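Local atomic coordinates of axin interactor, dorsalization associated protein (PDB entry 2QZQ), a protein that acts as a ventralizing factor in the zebrafish embryo, binding axin, disrupting axin homodimerization and so inhibiting axin-mediated JNK activation. Residues Tyr35-Val40 with Val51-Val56; Phe87-His92 with Lys125-Lys130. All blocks are in the same frame, centred on the assembly; numbering follows the deposited sequence.

Contact 1 of 2, residues Tyr35-Val40 with Val51-Val56; sequences YITVSV and VQDTPV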
loop_
_atom_site.group_PDB
_atom_site.type_symbol
_atom_site.label_atom_id
_atom_site.label_comp_id
_atom_site.label_asym_id
_atom_site.label_seq_id
_atom_site.Cartn_x
_atom_site.Cartn_y
_atom_site.Cartn_z
ATOM N N TYR A 35 -7.281 3.370 -7.094
ATOM C CA TYR A 35 -6.840 2.053 -6.628
ATOM C C TYR A 35 -5.444 2.130 -6.036
ATOM O O TYR A 35 -4.800 3.173 -6.069
ATOM C CB TYR A 35 -6.913 0.988 -7.727
ATOM C CG TYR A 35 -5.926 1.164 -8.859
ATOM C CD1 TYR A 35 -6.210 2.021 -9.940
ATOM C CD2 TYR A 35 -4.713 0.475 -8.862
ATOM C CE1 TYR A 35 -5.297 2.176 -10.995
ATOM C CE2 TYR A 35 -3.791 0.626 -9.900
ATOM C CZ TYR A 35 -4.107 1.467 -10.979
ATOM O OH TYR A 35 -3.196 1.615 -12.004
ATOM N N ILE A 36 -4.995 1.017 -5.468
ATOM C CA ILE A 36 -3.664 0.976 -4.842
ATOM C C ILE A 36 -2.851 -0.174 -5.378
ATOM O O ILE A 36 -3.355 -1.286 -5.528
ATOM C CB ILE A 36 -3.773 0.924 -3.293
ATOM C CG1 ILE A 36 -4.320 2.261 -2.775
ATOM C CG2 ILE A 36 -2.368 0.586 -2.604
ATOM C CD1 ILE A 36 -4.587 2.287 -1.223
ATOM N N THR A 37 -1.576 0.115 -5.655
ATOM C CA THR A 37 -0.603 -0.866 -6.045
ATOM C C THR A 37 0.266 -1.129 -4.833
ATOM O O THR A 37 0.848 -0.191 -4.246
ATOM C CB THR A 37 0.266 -0.370 -7.190
ATOM O OG1 THR A 37 -0.555 -0.213 -8.340
ATOM C CG2 THR A 37 1.391 -1.378 -7.540
ATOM N N VAL A 38 0.324 -2.402 -4.475
ATOM C CA VAL A 38 1.123 -2.876 -3.345
ATOM C C VAL A 38 2.291 -3.691 -3.899
ATOM O O VAL A 38 2.107 -4.677 -4.634
ATOM C CB VAL A 38 0.290 -3.731 -2.343
ATOM C CG1 VAL A 38 1.162 -4.184 -1.093
ATOM C CG2 VAL A 38 -0.980 -3.001 -1.885
ATOM N N SER A 39 3.497 -3.250 -3.548
ATOM C CA SER A 39 4.703 -3.913 -3.948
ATOM C C SER A 39 5.612 -4.101 -2.713
ATOM O O SER A 39 5.444 -3.419 -1.701
ATOM C CB SER A 39 5.421 -3.111 -5.039
ATOM O OG SER A 39 5.808 -1.815 -4.605
ATOM N N VAL A 40 6.543 -5.051 -2.821
ATOM C CA VAL A 40 7.563 -5.272 -1.797
ATOM C C VAL A 40 8.911 -5.076 -2.486
ATOM O O VAL A 40 9.236 -5.801 -3.447
ATOM C CB VAL A 40 7.454 -6.678 -1.181
ATOM C CG1 VAL A 40 8.482 -6.853 -0.052
ATOM C CG2 VAL A 40 6.025 -6.912 -0.624
ATOM N N VAL A 51 3.974 -7.512 -8.136
ATOM C CA VAL A 51 3.241 -6.302 -7.804
ATOM C C VAL A 51 1.772 -6.677 -7.853
ATOM O O VAL A 51 1.383 -7.491 -8.696
ATOM C CB VAL A 51 3.622 -5.176 -8.807
ATOM C CG1 VAL A 51 2.919 -3.894 -8.490
ATOM C CG2 VAL A 51 5.140 -4.936 -8.760
ATOM N N GLN A 52 0.966 -6.135 -6.943
ATOM C CA GLN A 52 -0.462 -6.410 -6.894
ATOM C C GLN A 52 -1.311 -5.133 -6.869
ATOM O O GLN A 52 -1.052 -4.234 -6.063
ATOM C CB GLN A 52 -0.813 -7.219 -5.656
ATOM C CG GLN A 52 -0.117 -8.583 -5.510
ATOM C CD GLN A 52 -0.471 -9.218 -4.199
ATOM O OE1 GLN A 52 -1.557 -9.776 -4.049
ATOM N NE2 GLN A 52 0.426 -9.106 -3.213
ATOM N N ASP A 53 -2.330 -5.070 -7.734
ATOM C CA ASP A 53 -3.257 -3.928 -7.765
ATOM C C ASP A 53 -4.560 -4.259 -7.078
ATOM O O ASP A 53 -5.174 -5.293 -7.376
ATOM C CB ASP A 53 -3.573 -3.510 -9.210
ATOM C CG ASP A 53 -2.419 -2.858 -9.910
ATOM O OD1 ASP A 53 -1.369 -2.553 -9.277
ATOM O OD2 ASP A 53 -2.562 -2.620 -11.133
ATOM N N THR A 54 -5.029 -3.395 -6.186
ATOM C CA THR A 54 -6.389 -3.575 -5.698
ATOM C C THR A 54 -7.343 -3.359 -6.883
ATOM O O THR A 54 -6.965 -2.722 -7.894
ATOM C CB THR A 54 -6.829 -2.637 -4.542
ATOM O OG1 THR A 54 -7.035 -1.302 -5.031
ATOM C CG2 THR A 54 -5.834 -2.646 -3.325
ATOM N N PRO A 55 -8.562 -3.916 -6.779
ATOM C CA PRO A 55 -9.621 -3.427 -7.658
ATOM C C PRO A 55 -9.847 -1.951 -7.380
ATOM O O PRO A 55 -9.435 -1.433 -6.320
ATOM C CB PRO A 55 -10.860 -4.180 -7.186
ATOM C CG PRO A 55 -10.344 -5.397 -6.450
ATOM C CD PRO A 55 -9.009 -5.000 -5.880
ATOM N N VAL A 56 -10.522 -1.284 -8.314
ATOM C CA VAL A 56 -10.958 0.098 -8.121
ATOM C C VAL A 56 -11.950 0.225 -6.962
ATOM O O VAL A 56 -12.886 -0.571 -6.813
ATOM C CB VAL A 56 -11.521 0.694 -9.448
ATOM C CG1 VAL A 56 -12.329 1.978 -9.210
ATOM C CG2 VAL A 56 -10.381 0.970 -10.387
HETATM O O HOH W 1 -1.134 -0.255 -11.969
HETATM O O HOH W 2 2.857 -7.333 -3.949
#
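Thr37 and Asp53 lie side by side across two antiparallel strands, pointing the same way, and the threonine hydroxyl OG1 donates to Asp53 OD1 over 2.6 Å. The donor comes from above the carboxylate plane, 48° out of it. A short polar pair suits this non-hydrogen-bonded position, where side chains stand close together. The second carboxylate oxygen, OD2, accepts from a water that also bonds Tyr35 OH, meeting the tyrosine in the plane of its ring, so the ring is linked to the aspartate through water. Lys91 reaches Thr37 OG1 from the next strand and would probably favour a charged Asp53.

Thr54 works as backbone and side chain at once. Its N donates to Ile36 O at 2.8 Å, while its OG1, placed between the backbone N and the carbonyl carbon (chi1 73°), accepts a nearly straight bond from Ile36 N at 3.1 Å. The same hydroxyl donates to Pro55 O at 2.7 Å; a side-chain oxygen, not a backbone carbonyl, thus takes the Ile36 N-H. Its methyl CG2 lies 4.1 Å from Ile36 CB, and Phe67 and Ile20 border both residues.

On the other face of the sheet from Thr37 and Asp53, Val38 and Gln52 form a hydrogen-bonded pair: Val38 N meets Gln52 O at 2.8 Å and Gln52 N meets Val38 O at 3.0 Å. A second water joins Val38 O to Gln52 NE2, and the amide end also bonds Leu4 N and Glu72 O. The arrangement is a beta hairpin at the margin of the C2-type beta sandwich, its short strand 52-53 lying beside strand 34-41.

Contact 2 of 2, residues Phe87-His92 with Lys125-Lys130; sequences FFEFKH and KPTDFK
The loop that follows strand 116-124 in this C2-type domain folds back over strand 85-94, where Phe87 and Phe129 form a T-shaped (edge-to-face) pair. The ring planes stand 72° apart with centroids separated by 5.0 Å. Phe129 presents its edge: CD1 sits over the centre of the Phe87 ring, 3.6 Å above its plane. The Phe87 ring also meets the loop backbone, CZ lying 3.4 Å from Phe129 O.

Two residues along the strand, on the same side of the sheet, Glu89 adds the polar half. Thr127 OG1 donates to Glu89 OE2 at 2.6 Å, on the anti side of the carboxylate and 19° out of its plane. The other oxygen, OE1, comes up to the edge of the Phe129 ring, 3.3 Å from CZ and near the ring plane, where the positively polarised rim hydrogens should tolerate a carboxylate. Thr127 suits its place because its methyl CG2 packs over a face of the Phe129 ring, toward the rim, while its hydroxyl bonds the carboxylate. An alanine in place of Phe87 would probably leave the CD1 edge of Phe129 without the ring face it rests on and open a gap beneath the loop.

Within the sandwich, backbone hydrogen bonds with Ser39 and Thr37 of strand 34-41 keep Phe87 and Glu89, respectively, in place on the loop-facing side. Lys41 makes a cation-pi contact with Phe129. Past the aromatic pair, Asp128 OD1 accepts from Lys130 N at 2.9 Å, an Asx turn that bends the loop.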
loop_
_atom_site.group_PDB
_atom_site.type_symbol
_atom_site.label_atom_id
_atom_site.label_comp_id
_atom_site.label_asym_id
_atom_site.label_seq_id
_atom_site.Cartn_x
_atom_site.Cartn_y
_atom_site.Cartn_z
ATOM N N PHE A 87 5.396 -1.093 -0.176
ATOM C CA PHE A 87 4.894 0.178 -0.712
ATOM C C PHE A 87 3.425 0.094 -1.070
ATOM O O PHE A 87 2.948 -0.953 -1.484
ATOM C CB PHE A 87 5.672 0.528 -1.981
ATOM C CG PHE A 87 6.985 1.161 -1.705
ATOM C CD1 PHE A 87 7.109 2.540 -1.723
ATOM C CD2 PHE A 87 8.099 0.380 -1.411
ATOM C CE1 PHE A 87 8.376 3.153 -1.426
ATOM C CE2 PHE A 87 9.337 0.969 -1.119
ATOM C CZ PHE A 87 9.464 2.358 -1.130
ATOM N N PHE A 88 2.716 1.214 -0.896
ATOM C CA PHE A 88 1.320 1.353 -1.231
ATOM C C PHE A 88 1.279 2.628 -2.046
ATOM O O PHE A 88 1.603 3.690 -1.515
ATOM C CB PHE A 88 0.458 1.528 0.030
ATOM C CG PHE A 88 0.704 0.466 1.056
ATOM C CD1 PHE A 88 -0.079 -0.672 1.096
ATOM C CD2 PHE A 88 1.785 0.578 1.932
ATOM C CE1 PHE A 88 0.188 -1.693 2.038
ATOM C CE2 PHE A 88 2.041 -0.415 2.860
ATOM C CZ PHE A 88 1.260 -1.557 2.897
ATOM N N GLU A 89 0.985 2.488 -3.335
ATOM C CA GLU A 89 0.917 3.640 -4.256
ATOM C C GLU A 89 -0.533 3.847 -4.628
ATOM O O GLU A 89 -1.150 2.939 -5.150
ATOM C CB GLU A 89 1.703 3.367 -5.525
ATOM C CG GLU A 89 3.209 3.258 -5.318
ATOM C CD GLU A 89 3.913 2.930 -6.609
ATOM O OE1 GLU A 89 3.878 1.746 -7.014
ATOM O OE2 GLU A 89 4.471 3.860 -7.215
ATOM N N PHE A 90 -1.047 5.042 -4.352
ATOM C CA PHE A 90 -2.415 5.390 -4.661
ATOM C C PHE A 90 -2.448 5.962 -6.071
ATOM O O PHE A 90 -1.748 6.928 -6.380
ATOM C CB PHE A 90 -2.946 6.395 -3.662
ATOM C CG PHE A 90 -4.347 6.868 -3.960
ATOM C CD1 PHE A 90 -5.434 6.220 -3.418
ATOM C CD2 PHE A 90 -4.556 7.967 -4.808
ATOM C CE1 PHE A 90 -6.735 6.673 -3.707
ATOM C CE2 PHE A 90 -5.814 8.414 -5.098
ATOM C CZ PHE A 90 -6.919 7.770 -4.540
ATOM N N LYS A 91 -3.244 5.311 -6.924
ATOM C CA LYS A 91 -3.334 5.670 -8.337
ATOM C C LYS A 91 -4.765 6.019 -8.706
ATOM O O LYS A 91 -5.716 5.515 -8.107
ATOM C CB LYS A 91 -2.832 4.510 -9.174
ATOM C CG LYS A 91 -1.296 4.271 -9.007
ATOM C CD LYS A 91 -0.833 3.109 -9.826
ATOM C CE LYS A 91 0.602 2.748 -9.532
ATOM N NZ LYS A 91 0.951 1.475 -10.241
ATOM N N HIS A 92 -4.914 6.880 -9.716
ATOM C CA HIS A 92 -6.221 7.373 -10.106
ATOM C C HIS A 92 -6.145 7.885 -11.550
ATOM O O HIS A 92 -5.045 8.167 -12.086
ATOM C CB HIS A 92 -6.763 8.432 -9.113
ATOM C CG HIS A 92 -5.998 9.728 -9.115
ATOM N ND1 HIS A 92 -4.659 9.811 -8.783
ATOM C CD2 HIS A 92 -6.378 10.985 -9.434
ATOM C CE1 HIS A 92 -4.253 11.062 -8.901
ATOM N NE2 HIS A 92 -5.278 11.795 -9.285
ATOM N N LYS A 125 4.058 11.882 -5.066
ATOM C CA LYS A 125 4.684 11.341 -6.266
ATOM C C LYS A 125 5.858 12.252 -6.680
ATOM O O LYS A 125 5.867 13.435 -6.307
ATOM C CB LYS A 125 3.664 11.262 -7.425
ATOM C CG LYS A 125 2.946 12.570 -7.753
ATOM C CD LYS A 125 3.489 13.270 -9.009
ATOM C CE LYS A 125 3.344 12.408 -10.252
ATOM N NZ LYS A 125 1.914 12.045 -10.491
ATOM N N PRO A 126 6.856 11.704 -7.414
ATOM C CA PRO A 126 6.977 10.302 -7.856
ATOM C C PRO A 126 7.426 9.388 -6.719
ATOM O O PRO A 126 8.133 9.817 -5.801
ATOM C CB PRO A 126 8.060 10.352 -8.951
ATOM C CG PRO A 126 8.885 11.534 -8.622
ATOM C CD PRO A 126 8.015 12.517 -7.842
ATOM N N THR A 127 7.009 8.136 -6.774
ATOM C CA THR A 127 7.389 7.184 -5.733
ATOM C C THR A 127 8.906 7.042 -5.709
ATOM O O THR A 127 9.533 6.857 -6.762
ATOM C CB THR A 127 6.717 5.831 -5.948
ATOM O OG1 THR A 127 5.302 6.034 -6.069
ATOM C CG2 THR A 127 6.958 4.908 -4.732
ATOM N N ASP A 128 9.496 7.149 -4.517
ATOM C CA ASP A 128 10.900 6.802 -4.364
ATOM C C ASP A 128 10.928 5.454 -3.695
ATOM O O ASP A 128 10.722 5.356 -2.471
ATOM C CB ASP A 128 11.634 7.844 -3.518
ATOM C CG ASP A 128 13.139 7.537 -3.356
ATOM O OD1 ASP A 128 13.639 6.509 -3.848
ATOM O OD2 ASP A 128 13.816 8.337 -2.702
ATOM N N PHE A 129 11.163 4.415 -4.505
ATOM C CA PHE A 129 11.226 3.051 -4.029
ATOM C C PHE A 129 12.448 2.732 -3.177
ATOM O O PHE A 129 12.502 1.687 -2.545
ATOM C CB PHE A 129 11.101 2.064 -5.193
ATOM C CG PHE A 129 9.718 2.018 -5.807
ATOM C CD1 PHE A 129 8.615 1.647 -5.048
ATOM C CD2 PHE A 129 9.530 2.340 -7.151
ATOM C CE1 PHE A 129 7.348 1.570 -5.630
ATOM C CE2 PHE A 129 8.270 2.266 -7.735
ATOM C CZ PHE A 129 7.180 1.887 -6.962
ATOM N N LYS A 130 13.396 3.664 -3.114
ATOM C CA LYS A 130 14.489 3.571 -2.142
ATOM C C LYS A 130 14.188 4.373 -0.864
ATOM O O LYS A 130 14.947 4.284 0.109
ATOM C CB LYS A 130 15.801 4.033 -2.778
ATOM C CG LYS A 130 16.297 3.112 -3.902
ATOM C CD LYS A 130 17.472 3.743 -4.578
ATOM C CE LYS A 130 17.902 2.925 -5.781
ATOM N NZ LYS A 130 18.996 3.626 -6.487
#

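Contacts 1 and 2 meet through neighbouring strands of one antiparallel sheet, their centres about 10 Å apart. Residues 35-40 are bordered by 51-56 on one edge and by 87-92 on the other; Tyr35 O to Lys91 N and Ser39 O to Phe87 N, both 2.8 Å, are probable hydrogen bonds joining the two contacts. Contact 1 thus carries the sheet on to its short outer strand, whereas contact 2 lays a loop against it. Packing also connects them, with Ile36 CG2 3.7 Å from Glu89 O. Both lie in the C-terminal C2-type domain; the 35-40 and 51-56 segments fall, by similarity, in the axin-binding region, while the segments of contact 2 lie beyond it.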